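Local structure of Lmo0181 protein (Listeria monocytogenes serovar 1/2a, 5F7V) at residues 13-21 with 68-76; 121-130 with 279-287. The protein binds cycloalternan, a cyclic glucan, as a membrane-anchored lipoprotein and probably delivers it to an ABC transporter for uptake. All coordinates share one frame; numbering follows the deposited sequence.

Contact 1 (13-21 with 68-76). With GLC (alpha-D-glucopyranose), chain B; GLC (alpha-D-glucopyranose), chain C.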
loop_
_atom_site.group_PDB
_atom_site.type_symbol
_atom_site.label_atom_id
_atom_site.label_comp_id
_atom_site.label_asym_id
_atom_site.label_seq_id
_atom_site.Cartn_x
_atom_site.Cartn_y
_atom_site.Cartn_z
ATOM N N THR A 13 -13.012 23.530 19.536
ATOM C CA THR A 13 -11.644 23.197 19.206
ATOM C C THR A 13 -11.617 22.901 17.723
ATOM O O THR A 13 -12.459 22.139 17.253
ATOM C CB THR A 13 -11.186 21.944 19.971
ATOM O OG1 THR A 13 -11.253 22.178 21.375
ATOM C CG2 THR A 13 -9.755 21.595 19.621
ATOM N N GLU A 14 -10.668 23.471 16.991
ATOM C CA GLU A 14 -10.478 23.151 15.591
ATOM C C GLU A 14 -9.137 22.438 15.446
ATOM O O GLU A 14 -8.096 22.976 15.837
ATOM C CB GLU A 14 -10.488 24.412 14.747
ATOM C CG GLU A 14 -11.732 25.246 14.986
ATOM C CD GLU A 14 -12.222 25.933 13.723
ATOM O OE1 GLU A 14 -11.701 25.616 12.621
ATOM O OE2 GLU A 14 -13.128 26.791 13.865
ATOM N N ILE A 15 -9.177 21.232 14.898
ATOM C CA ILE A 15 -7.941 20.495 14.662
ATOM C C ILE A 15 -7.665 20.428 13.168
ATOM O O ILE A 15 -8.569 20.486 12.333
ATOM C CB ILE A 15 -7.954 19.060 15.258
ATOM C CG1 ILE A 15 -9.012 18.167 14.577
ATOM C CG2 ILE A 15 -8.088 19.124 16.774
ATOM C CD1 ILE A 15 -8.922 16.693 14.943
ATOM N N THR A 16 -6.401 20.268 12.820
ATOM C CA THR A 16 -5.989 19.953 11.456
ATOM C C THR A 16 -5.686 18.471 11.315
ATOM O O THR A 16 -5.084 17.883 12.212
ATOM C CB THR A 16 -4.767 20.793 11.061
ATOM O OG1 THR A 16 -3.736 20.623 12.045
ATOM C CG2 THR A 16 -5.132 22.272 11.024
ATOM N N TYR A 17 -6.083 17.904 10.187
ATOM C CA TYR A 17 -5.819 16.503 9.810
ATOM C C TYR A 17 -5.218 16.505 8.428
ATOM O O TYR A 17 -5.835 17.026 7.517
ATOM C CB TYR A 17 -7.103 15.662 9.868
ATOM C CG TYR A 17 -6.911 14.233 9.361
ATOM C CD1 TYR A 17 -5.873 13.444 9.853
ATOM C CD2 TYR A 17 -7.760 13.700 8.394
ATOM C CE1 TYR A 17 -5.686 12.160 9.405
ATOM C CE2 TYR A 17 -7.594 12.399 7.966
ATOM C CZ TYR A 17 -6.552 11.654 8.458
ATOM O OH TYR A 17 -6.306 10.364 8.002
ATOM N N TYR A 18 -3.997 15.994 8.315
ATOM C CA TYR A 18 -3.239 15.934 7.056
ATOM C C TYR A 18 -3.295 14.486 6.608
ATOM O O TYR A 18 -3.078 13.580 7.430
ATOM C CB TYR A 18 -1.841 16.393 7.383
ATOM C CG TYR A 18 -0.904 16.982 6.386
ATOM C CD1 TYR A 18 -0.812 18.345 6.141
ATOM C CD2 TYR A 18 -0.002 16.146 5.745
ATOM C CE1 TYR A 18 0.109 18.853 5.247
ATOM C CE2 TYR A 18 0.923 16.611 4.836
ATOM C CZ TYR A 18 0.988 17.972 4.587
ATOM O OH TYR A 18 1.960 18.316 3.663
ATOM N N GLN A 19 -3.651 14.228 5.352
ATOM C CA GLN A 19 -3.785 12.826 4.894
ATOM C C GLN A 19 -3.554 12.676 3.397
ATOM O O GLN A 19 -3.512 13.663 2.663
ATOM C CB GLN A 19 -5.154 12.286 5.315
ATOM C CG GLN A 19 -6.334 12.858 4.526
ATOM C CD GLN A 19 -6.661 12.020 3.300
ATOM O OE1 GLN A 19 -6.837 10.806 3.398
ATOM N NE2 GLN A 19 -6.780 12.679 2.159
ATOM N N PHE A 20 -3.417 11.427 2.981
ATOM C CA PHE A 20 -3.219 11.038 1.594
ATOM C C PHE A 20 -4.162 9.993 1.064
ATOM O O PHE A 20 -4.356 9.953 -0.129
ATOM C CB PHE A 20 -1.786 10.527 1.332
ATOM C CG PHE A 20 -1.446 9.305 2.136
ATOM C CD1 PHE A 20 -1.786 8.023 1.697
ATOM C CD2 PHE A 20 -0.833 9.442 3.356
ATOM C CE1 PHE A 20 -1.525 6.932 2.525
ATOM C CE2 PHE A 20 -0.539 8.367 4.147
ATOM C CZ PHE A 20 -0.895 7.097 3.742
ATOM N N SER A 21 -4.729 9.120 1.904
ATOM C CA SER A 21 -5.327 7.918 1.322
ATOM C C SER A 21 -6.717 8.093 0.722
ATOM O O SER A 21 -7.107 7.277 -0.091
ATOM C CB SER A 21 -5.331 6.787 2.351
ATOM O OG SER A 21 -6.260 6.984 3.404
ATOM N N ALA A 68 3.293 21.472 12.645
ATOM C CA ALA A 68 2.751 20.139 12.477
ATOM C C ALA A 68 1.225 20.140 12.516
ATOM O O ALA A 68 0.612 20.855 13.303
ATOM C CB ALA A 68 3.285 19.221 13.566
ATOM N N PRO A 69 0.604 19.357 11.645
ATOM C CA PRO A 69 -0.827 19.108 11.786
ATOM C C PRO A 69 -1.110 18.453 13.138
ATOM O O PRO A 69 -0.281 17.730 13.654
ATOM C CB PRO A 69 -1.128 18.120 10.649
ATOM C CG PRO A 69 0.068 18.110 9.751
ATOM C CD PRO A 69 1.227 18.515 10.609
ATOM N N ASP A 70 -2.275 18.697 13.725
ATOM C CA ASP A 70 -2.586 18.043 14.983
ATOM C C ASP A 70 -2.672 16.538 14.841
ATOM O O ASP A 70 -2.222 15.829 15.729
ATOM C CB ASP A 70 -3.892 18.558 15.555
ATOM C CG ASP A 70 -3.876 20.033 15.829
ATOM O OD1 ASP A 70 -3.071 20.470 16.678
ATOM O OD2 ASP A 70 -4.651 20.742 15.170
ATOM N N ALA A 71 -3.257 16.080 13.743
ATOM C CA ALA A 71 -3.384 14.665 13.466
ATOM C C ALA A 71 -2.887 14.466 12.040
ATOM O O ALA A 71 -3.125 15.316 11.186
ATOM C CB ALA A 71 -4.820 14.224 13.608
ATOM N N PHE A 72 -2.234 13.343 11.754
ATOM C CA PHE A 72 -1.791 13.090 10.396
ATOM C C PHE A 72 -1.668 11.611 10.124
ATOM O O PHE A 72 -1.376 10.817 11.007
ATOM C CB PHE A 72 -0.479 13.831 10.076
ATOM C CG PHE A 72 0.627 13.661 11.066
ATOM C CD1 PHE A 72 1.524 12.635 10.972
ATOM C CD2 PHE A 72 0.765 14.567 12.117
ATOM C CE1 PHE A 72 2.562 12.516 11.884
ATOM C CE2 PHE A 72 1.813 14.447 13.028
ATOM C CZ PHE A 72 2.728 13.417 12.892
ATOM N N GLU A 73 -1.888 11.293 8.864
ATOM C CA GLU A 73 -1.855 9.920 8.378
ATOM C C GLU A 73 -0.420 9.458 8.170
ATOM O O GLU A 73 0.438 10.205 7.704
ATOM C CB GLU A 73 -2.622 9.833 7.075
ATOM C CG GLU A 73 -3.169 8.463 6.811
ATOM C CD GLU A 73 -4.060 8.401 5.610
ATOM O OE1 GLU A 73 -3.885 9.208 4.672
ATOM O OE2 GLU A 73 -4.940 7.506 5.569
ATOM N N LEU A 74 -0.180 8.194 8.489
ATOM C CA LEU A 74 1.115 7.514 8.226
ATOM C C LEU A 74 0.796 6.154 7.704
ATOM O O LEU A 74 -0.211 5.583 8.024
ATOM C CB LEU A 74 1.975 7.352 9.472
ATOM C CG LEU A 74 2.462 8.675 10.054
ATOM C CD1 LEU A 74 3.106 8.411 11.408
ATOM C CD2 LEU A 74 3.401 9.422 9.157
ATOM N N ASN A 75 1.679 5.677 6.835
ATOM C CA ASN A 75 1.627 4.291 6.383
ATOM C C ASN A 75 2.549 3.425 7.233
ATOM O O ASN A 75 3.397 3.898 7.986
ATOM C CB ASN A 75 1.853 4.182 4.860
ATOM C CG ASN A 75 3.208 4.638 4.406
ATOM O OD1 ASN A 75 4.002 5.102 5.180
ATOM N ND2 ASN A 75 3.418 4.532 3.122
ATOM N N TYR A 76 2.384 2.116 7.075
ATOM C CA TYR A 76 3.158 1.147 7.821
ATOM C C TYR A 76 4.635 1.396 7.593
ATOM O O TYR A 76 5.411 1.422 8.535
ATOM C CB TYR A 76 2.743 -0.246 7.336
ATOM C CG TYR A 76 3.064 -1.446 8.222
ATOM C CD1 TYR A 76 4.229 -1.565 8.978
ATOM C CD2 TYR A 76 2.194 -2.517 8.242
ATOM C CE1 TYR A 76 4.459 -2.688 9.739
ATOM C CE2 TYR A 76 2.399 -3.634 9.029
ATOM C CZ TYR A 76 3.559 -3.713 9.764
ATOM O OH TYR A 76 3.799 -4.826 10.528
HETATM C C1 GLC B . -1.374 5.487 -4.010
HETATM C C2 GLC B . -0.892 4.751 -2.774
HETATM C C3 GLC B . -2.040 4.370 -1.854
HETATM C C4 GLC B . -2.812 5.627 -1.508
HETATM C C5 GLC B . -3.334 6.236 -2.815
HETATM C C6 GLC B . -4.193 7.473 -2.584
HETATM O O2 GLC B . -0.172 3.590 -3.184
HETATM O O3 GLC B . -1.527 3.895 -0.612
HETATM O O4 GLC B . -3.861 5.347 -0.577
HETATM O O5 GLC B . -2.209 6.572 -3.630
HETATM O O6 GLC B . -3.333 8.521 -2.138
HETATM C C1 GLC C . -1.618 2.503 -0.388
HETATM C C2 GLC C . -1.868 2.249 1.081
HETATM C C3 GLC C . -0.633 2.602 1.891
HETATM C C4 GLC C . 0.600 1.912 1.320
HETATM C C5 GLC C . 0.760 2.259 -0.155
HETATM C C6 GLC C . 1.903 1.505 -0.822
HETATM O O2 GLC C . -2.999 3.024 1.495
HETATM O O3 GLC C . -0.851 2.151 3.224
HETATM O O4 GLC C . 1.744 2.429 2.007
HETATM O O5 GLC C . -0.438 1.862 -0.858
HETATM O O6 GLC C . 1.768 1.821 -2.226
HETATM O O HOH W 1 -4.868 23.427 14.914
HETATM O O HOH W 2 -1.669 22.551 12.414
#
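Glu73 reaches across to the end of strand 13-19 and holds Phe20 and Ser21, the residues that follow it, with both carboxylate oxygens. Glu73 OE1 accepts two backbone N-H groups: that of Phe20 N (2.8 Å) comes in nearly along the C-O axis, that of Ser21 N on the syn side. Glu73 OE2 takes the hydroxyl of Ser21 OG at 2.6 Å, also through its syn lone pair. Glu73 CG lies anti to the backbone N (chi1 -154°) and the chain runs extended from there, which carries the carboxylate against one face of the Phe20 ring. Glu73 OE1 sits 3.3 Å from the plane of that ring, over its centre. Behind this grip the two strands run parallel, neighbours in the sheet of a periplasmic-binding-protein fold. The ladder between them includes Tyr18 N to Ala71 O at 3.1 Å and Glu73 N to Tyr18 O at 3.0 Å. At the far end Thr16 and Asp70 bond reciprocally: Thr16 N donates to Asp70 OD2 (3.0 Å), while Asp70 N donates to Thr16 OG1 (2.9 Å). Ser291 binds the other oxygen of Asp70. On the sugar side, Phe20 O accepts from O6 of one glucose. Asn75 ND2 donates to O4 of the next, and Thr78 holds its OD1.

Contact 2 (121-130 with 279-287). With GLC (alpha-D-glucopyranose), chain C; GLC (alpha-D-glucopyranose), chain D.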
loop_
_atom_site.group_PDB
_atom_site.type_symbol
_atom_site.label_atom_id
_atom_site.label_comp_id
_atom_site.label_asym_id
_atom_site.label_seq_id
_atom_site.Cartn_x
_atom_site.Cartn_y
_atom_site.Cartn_z
ATOM N N TYR A 121 1.697 4.488 19.111
ATOM C CA TYR A 121 1.925 5.856 18.636
ATOM C C TYR A 121 1.037 6.242 17.446
ATOM O O TYR A 121 1.193 7.314 16.826
ATOM C CB TYR A 121 3.385 6.094 18.263
ATOM C CG TYR A 121 4.341 6.301 19.400
ATOM C CD1 TYR A 121 4.536 7.550 19.986
ATOM C CD2 TYR A 121 5.066 5.238 19.865
ATOM C CE1 TYR A 121 5.429 7.749 21.016
ATOM C CE2 TYR A 121 5.964 5.406 20.901
ATOM C CZ TYR A 121 6.149 6.656 21.467
ATOM O OH TYR A 121 7.067 6.836 22.479
ATOM N N GLY A 122 0.082 5.382 17.115
ATOM C CA GLY A 122 -0.884 5.723 16.062
ATOM C C GLY A 122 -2.101 4.865 16.267
ATOM O O GLY A 122 -1.997 3.816 16.876
ATOM N N MET A 123 -3.239 5.330 15.780
ATOM C CA MET A 123 -4.469 4.535 15.724
ATOM C C MET A 123 -4.687 4.051 14.305
ATOM O O MET A 123 -4.717 4.814 13.359
ATOM C CB MET A 123 -5.646 5.390 16.177
ATOM C CG MET A 123 -5.517 5.859 17.610
ATOM S SD MET A 123 -5.672 4.548 18.858
ATOM C CE MET A 123 -7.433 4.483 19.108
ATOM N N VAL A 124 -4.870 2.738 14.190
ATOM C CA VAL A 124 -4.992 2.150 12.865
ATOM C C VAL A 124 -6.289 2.559 12.208
ATOM O O VAL A 124 -7.364 2.472 12.797
ATOM C CB VAL A 124 -4.852 0.617 12.897
ATOM C CG1 VAL A 124 -5.876 -0.046 13.809
ATOM C CG2 VAL A 124 -4.935 0.082 11.484
ATOM N N GLU A 125 -6.183 3.027 10.980
ATOM C CA GLU A 125 -7.297 3.580 10.212
ATOM C C GLU A 125 -7.813 2.616 9.160
ATOM O O GLU A 125 -9.028 2.521 8.926
ATOM C CB GLU A 125 -6.801 4.879 9.546
ATOM C CG GLU A 125 -7.800 5.514 8.641
ATOM C CD GLU A 125 -7.197 6.435 7.620
ATOM O OE1 GLU A 125 -5.906 6.503 7.579
ATOM O OE2 GLU A 125 -7.977 7.047 6.896
ATOM N N SER A 126 -6.919 1.909 8.497
ATOM C CA SER A 126 -7.321 0.995 7.439
ATOM C C SER A 126 -6.202 0.011 7.169
ATOM O O SER A 126 -5.057 0.204 7.573
ATOM C CB SER A 126 -7.679 1.729 6.156
ATOM O OG SER A 126 -6.557 2.329 5.540
ATOM N N PHE A 127 -6.518 -1.080 6.471
ATOM C CA PHE A 127 -5.490 -1.965 5.947
ATOM C C PHE A 127 -5.864 -2.405 4.539
ATOM O O PHE A 127 -7.026 -2.267 4.100
ATOM C CB PHE A 127 -5.145 -3.097 6.924
ATOM C CG PHE A 127 -6.184 -4.176 7.019
ATOM C CD1 PHE A 127 -7.239 -4.055 7.919
ATOM C CD2 PHE A 127 -6.137 -5.314 6.228
ATOM C CE1 PHE A 127 -8.221 -5.013 8.040
ATOM C CE2 PHE A 127 -7.122 -6.274 6.344
ATOM C CZ PHE A 127 -8.138 -6.120 7.250
ATOM N N SER A 128 -4.853 -2.911 3.851
ATOM C CA SER A 128 -5.039 -3.208 2.416
ATOM C C SER A 128 -3.982 -4.169 1.903
ATOM O O SER A 128 -3.017 -4.497 2.591
ATOM C CB SER A 128 -4.946 -1.891 1.623
ATOM O OG SER A 128 -3.656 -1.320 1.694
ATOM N N ASN A 129 -4.205 -4.647 0.685
ATOM C CA ASN A 129 -3.240 -5.506 -0.005
ATOM C C ASN A 129 -3.362 -5.290 -1.494
ATOM O O ASN A 129 -4.083 -4.420 -1.969
ATOM C CB ASN A 129 -3.378 -6.947 0.472
ATOM C CG ASN A 129 -4.735 -7.531 0.188
ATOM O OD1 ASN A 129 -5.565 -6.946 -0.515
ATOM N ND2 ASN A 129 -4.999 -8.701 0.745
ATOM N N VAL A 130 -2.523 -6.067 -2.186
ATOM C CA VAL A 130 -2.411 -5.985 -3.635
ATOM C C VAL A 130 -2.884 -7.289 -4.234
ATOM O O VAL A 130 -2.757 -8.351 -3.651
ATOM C CB VAL A 130 -0.949 -5.683 -4.006
ATOM C CG1 VAL A 130 -0.642 -5.910 -5.496
ATOM C CG2 VAL A 130 -0.582 -4.249 -3.579
ATOM N N HIS A 279 1.296 -8.610 -0.359
ATOM C CA HIS A 279 1.465 -7.369 0.417
ATOM C C HIS A 279 0.443 -7.279 1.534
ATOM O O HIS A 279 -0.675 -7.748 1.448
ATOM C CB HIS A 279 1.290 -6.167 -0.495
ATOM C CG HIS A 279 2.557 -5.746 -1.161
ATOM N ND1 HIS A 279 2.634 -5.463 -2.504
ATOM C CD2 HIS A 279 3.782 -5.489 -0.650
ATOM C CE1 HIS A 279 3.856 -5.054 -2.789
ATOM N NE2 HIS A 279 4.562 -5.051 -1.682
ATOM N N PHE A 280 0.830 -6.602 2.604
ATOM C CA PHE A 280 -0.028 -6.144 3.699
ATOM C C PHE A 280 0.392 -4.729 4.039
ATOM O O PHE A 280 1.522 -4.477 4.432
ATOM C CB PHE A 280 0.105 -7.049 4.923
ATOM C CG PHE A 280 -0.821 -6.658 6.041
ATOM C CD1 PHE A 280 -2.122 -7.160 6.069
ATOM C CD2 PHE A 280 -0.422 -5.747 7.001
ATOM C CE1 PHE A 280 -2.977 -6.796 7.094
ATOM C CE2 PHE A 280 -1.291 -5.363 8.004
ATOM C CZ PHE A 280 -2.539 -5.894 8.025
ATOM N N PHE A 281 -0.551 -3.826 3.873
ATOM C CA PHE A 281 -0.330 -2.401 4.149
ATOM C C PHE A 281 -1.341 -1.954 5.182
ATOM O O PHE A 281 -2.406 -2.514 5.316
ATOM C CB PHE A 281 -0.450 -1.611 2.842
ATOM C CG PHE A 281 0.648 -1.891 1.864
ATOM C CD1 PHE A 281 1.974 -1.656 2.219
ATOM C CD2 PHE A 281 0.361 -2.317 0.594
ATOM C CE1 PHE A 281 2.982 -1.922 1.324
ATOM C CE2 PHE A 281 1.379 -2.590 -0.302
ATOM C CZ PHE A 281 2.689 -2.379 0.056
ATOM N N ALA A 282 -1.008 -0.892 5.887
ATOM C CA ALA A 282 -1.925 -0.293 6.845
ATOM C C ALA A 282 -1.667 1.167 7.001
ATOM O O ALA A 282 -0.513 1.587 6.970
ATOM C CB ALA A 282 -1.828 -0.947 8.212
ATOM N N ASN A 283 -2.730 1.946 7.130
ATOM C CA ASN A 283 -2.604 3.364 7.464
ATOM C C ASN A 283 -3.069 3.620 8.873
ATOM O O ASN A 283 -4.007 2.965 9.329
ATOM C CB ASN A 283 -3.444 4.169 6.487
ATOM C CG ASN A 283 -2.924 4.001 5.061
ATOM O OD1 ASN A 283 -1.734 4.093 4.833
ATOM N ND2 ASN A 283 -3.826 3.783 4.100
ATOM N N GLY A 284 -2.429 4.577 9.514
ATOM C CA GLY A 284 -2.709 4.950 10.895
ATOM C C GLY A 284 -2.735 6.445 11.010
ATOM O O GLY A 284 -2.205 7.154 10.151
ATOM N N ILE A 285 -3.335 6.933 12.076
ATOM C CA ILE A 285 -3.362 8.367 12.365
ATOM C C ILE A 285 -2.599 8.580 13.651
ATOM O O ILE A 285 -2.865 7.965 14.678
ATOM C CB ILE A 285 -4.791 8.893 12.438
ATOM C CG1 ILE A 285 -5.487 8.676 11.104
ATOM C CG2 ILE A 285 -4.788 10.332 12.875
ATOM C CD1 ILE A 285 -6.962 9.021 11.108
ATOM N N GLY A 286 -1.611 9.459 13.534
ATOM C CA GLY A 286 -0.775 9.915 14.622
ATOM C C GLY A 286 -1.183 11.290 15.102
ATOM O O GLY A 286 -1.834 12.024 14.381
ATOM N N VAL A 287 -0.811 11.607 16.326
ATOM C CA VAL A 287 -1.091 12.915 16.932
ATOM C C VAL A 287 0.254 13.599 17.128
ATOM O O VAL A 287 1.212 12.992 17.620
ATOM C CB VAL A 287 -1.829 12.757 18.268
ATOM C CG1 VAL A 287 -2.053 14.096 18.956
ATOM C CG2 VAL A 287 -3.155 12.068 18.016
HETATM C C1 GLC C . -1.618 2.503 -0.388
HETATM C C2 GLC C . -1.868 2.249 1.081
HETATM C C3 GLC C . -0.633 2.602 1.891
HETATM C C4 GLC C . 0.600 1.912 1.320
HETATM C C5 GLC C . 0.760 2.259 -0.155
HETATM C C6 GLC C . 1.903 1.505 -0.822
HETATM O O2 GLC C . -2.999 3.024 1.495
HETATM O O3 GLC C . -0.851 2.151 3.224
HETATM O O4 GLC C . 1.744 2.429 2.007
HETATM O O5 GLC C . -0.438 1.862 -0.858
HETATM O O6 GLC C . 1.768 1.821 -2.226
HETATM C C1 GLC D . 2.995 1.677 -2.948
HETATM C C2 GLC D . 2.695 2.269 -4.318
HETATM C C3 GLC D . 1.583 1.454 -4.979
HETATM C C4 GLC D . 2.002 -0.002 -5.052
HETATM C C5 GLC D . 2.491 -0.525 -3.692
HETATM C C6 GLC D . 3.166 -1.897 -3.757
HETATM O O2 GLC D . 2.328 3.656 -4.211
HETATM O O3 GLC D . 1.405 2.003 -6.293
HETATM O O4 GLC D . 0.889 -0.825 -5.438
HETATM O O5 GLC D . 3.448 0.332 -3.069
HETATM O O6 GLC D . 4.286 -1.814 -4.632
HETATM O O HOH W 3 0.568 9.714 17.993
HETATM O O HOH W 4 -2.297 -9.908 1.974
HETATM O O HOH W 5 -0.216 -8.842 -2.731
#
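A classic beta bulge interrupts the antiparallel pairing of strands 123-128 and 281-287 beside the glycan pocket. Glu125 N and Ser126 N both donate to Asn283 O, at 2.7 and 3.2 Å. Beyond the bulge, Ser128 and Phe281 form a hydrogen-bonded pair, as do Met123 and Ile285 before it. Asn283 turns its amide to the sugar. With CG anti to the carbonyl carbon (chi1 -63°), Asn283 OD1 accepts from glucose O3 at 2.7 Å and Asn283 ND2 donates to O2 of the same sugar at 2.8 Å. The two bonds fix the rotation of the amide. Phe281 lies on the same side of the sheet and lays one ring face against this glucose, with the sugar C6 4.0 Å above the ring centre. The edge of Phe281 meets Ser128 OG and Val130 CG2. His279 CE1 approaches C6 of the following glucose at 3.4 Å, and NE2 of that imidazole is bonded to Asn180 O. On the face that carries Val124 and Phe127, the Phe127 ring lies nearly parallel (22°) to that of Phe280 but slid apart, their centroids separated by 5.6 Å. An aromatic ring against a sugar face, with an amide gripping adjacent hydroxyls, is typical of carbohydrate-binding sites in solute-binding proteins.

In the fold
Both contacts are buried and belong to one mixed sheet, in which strands 71-75 and 278-287 are antiparallel neighbours. A probable hydrogen bond from Leu74 N to Gly284 O joins them there. Contact 1 is a parallel pair, its centre about 18 Å from the centre of the chain. Contact 2 is antiparallel and more central, its centre about 9 Å from that of the chain. Both touch the same glucose, on which Asn75 and Asn283 hold different hydroxyls. Backbone pairing joins the strands in both. Contact 1 adds carboxylates bonded to backbone N-H groups, and polar groups at the strand ends meet the sugar. Contact 2 has a bulge, and rings as well as an amide meet the glycan.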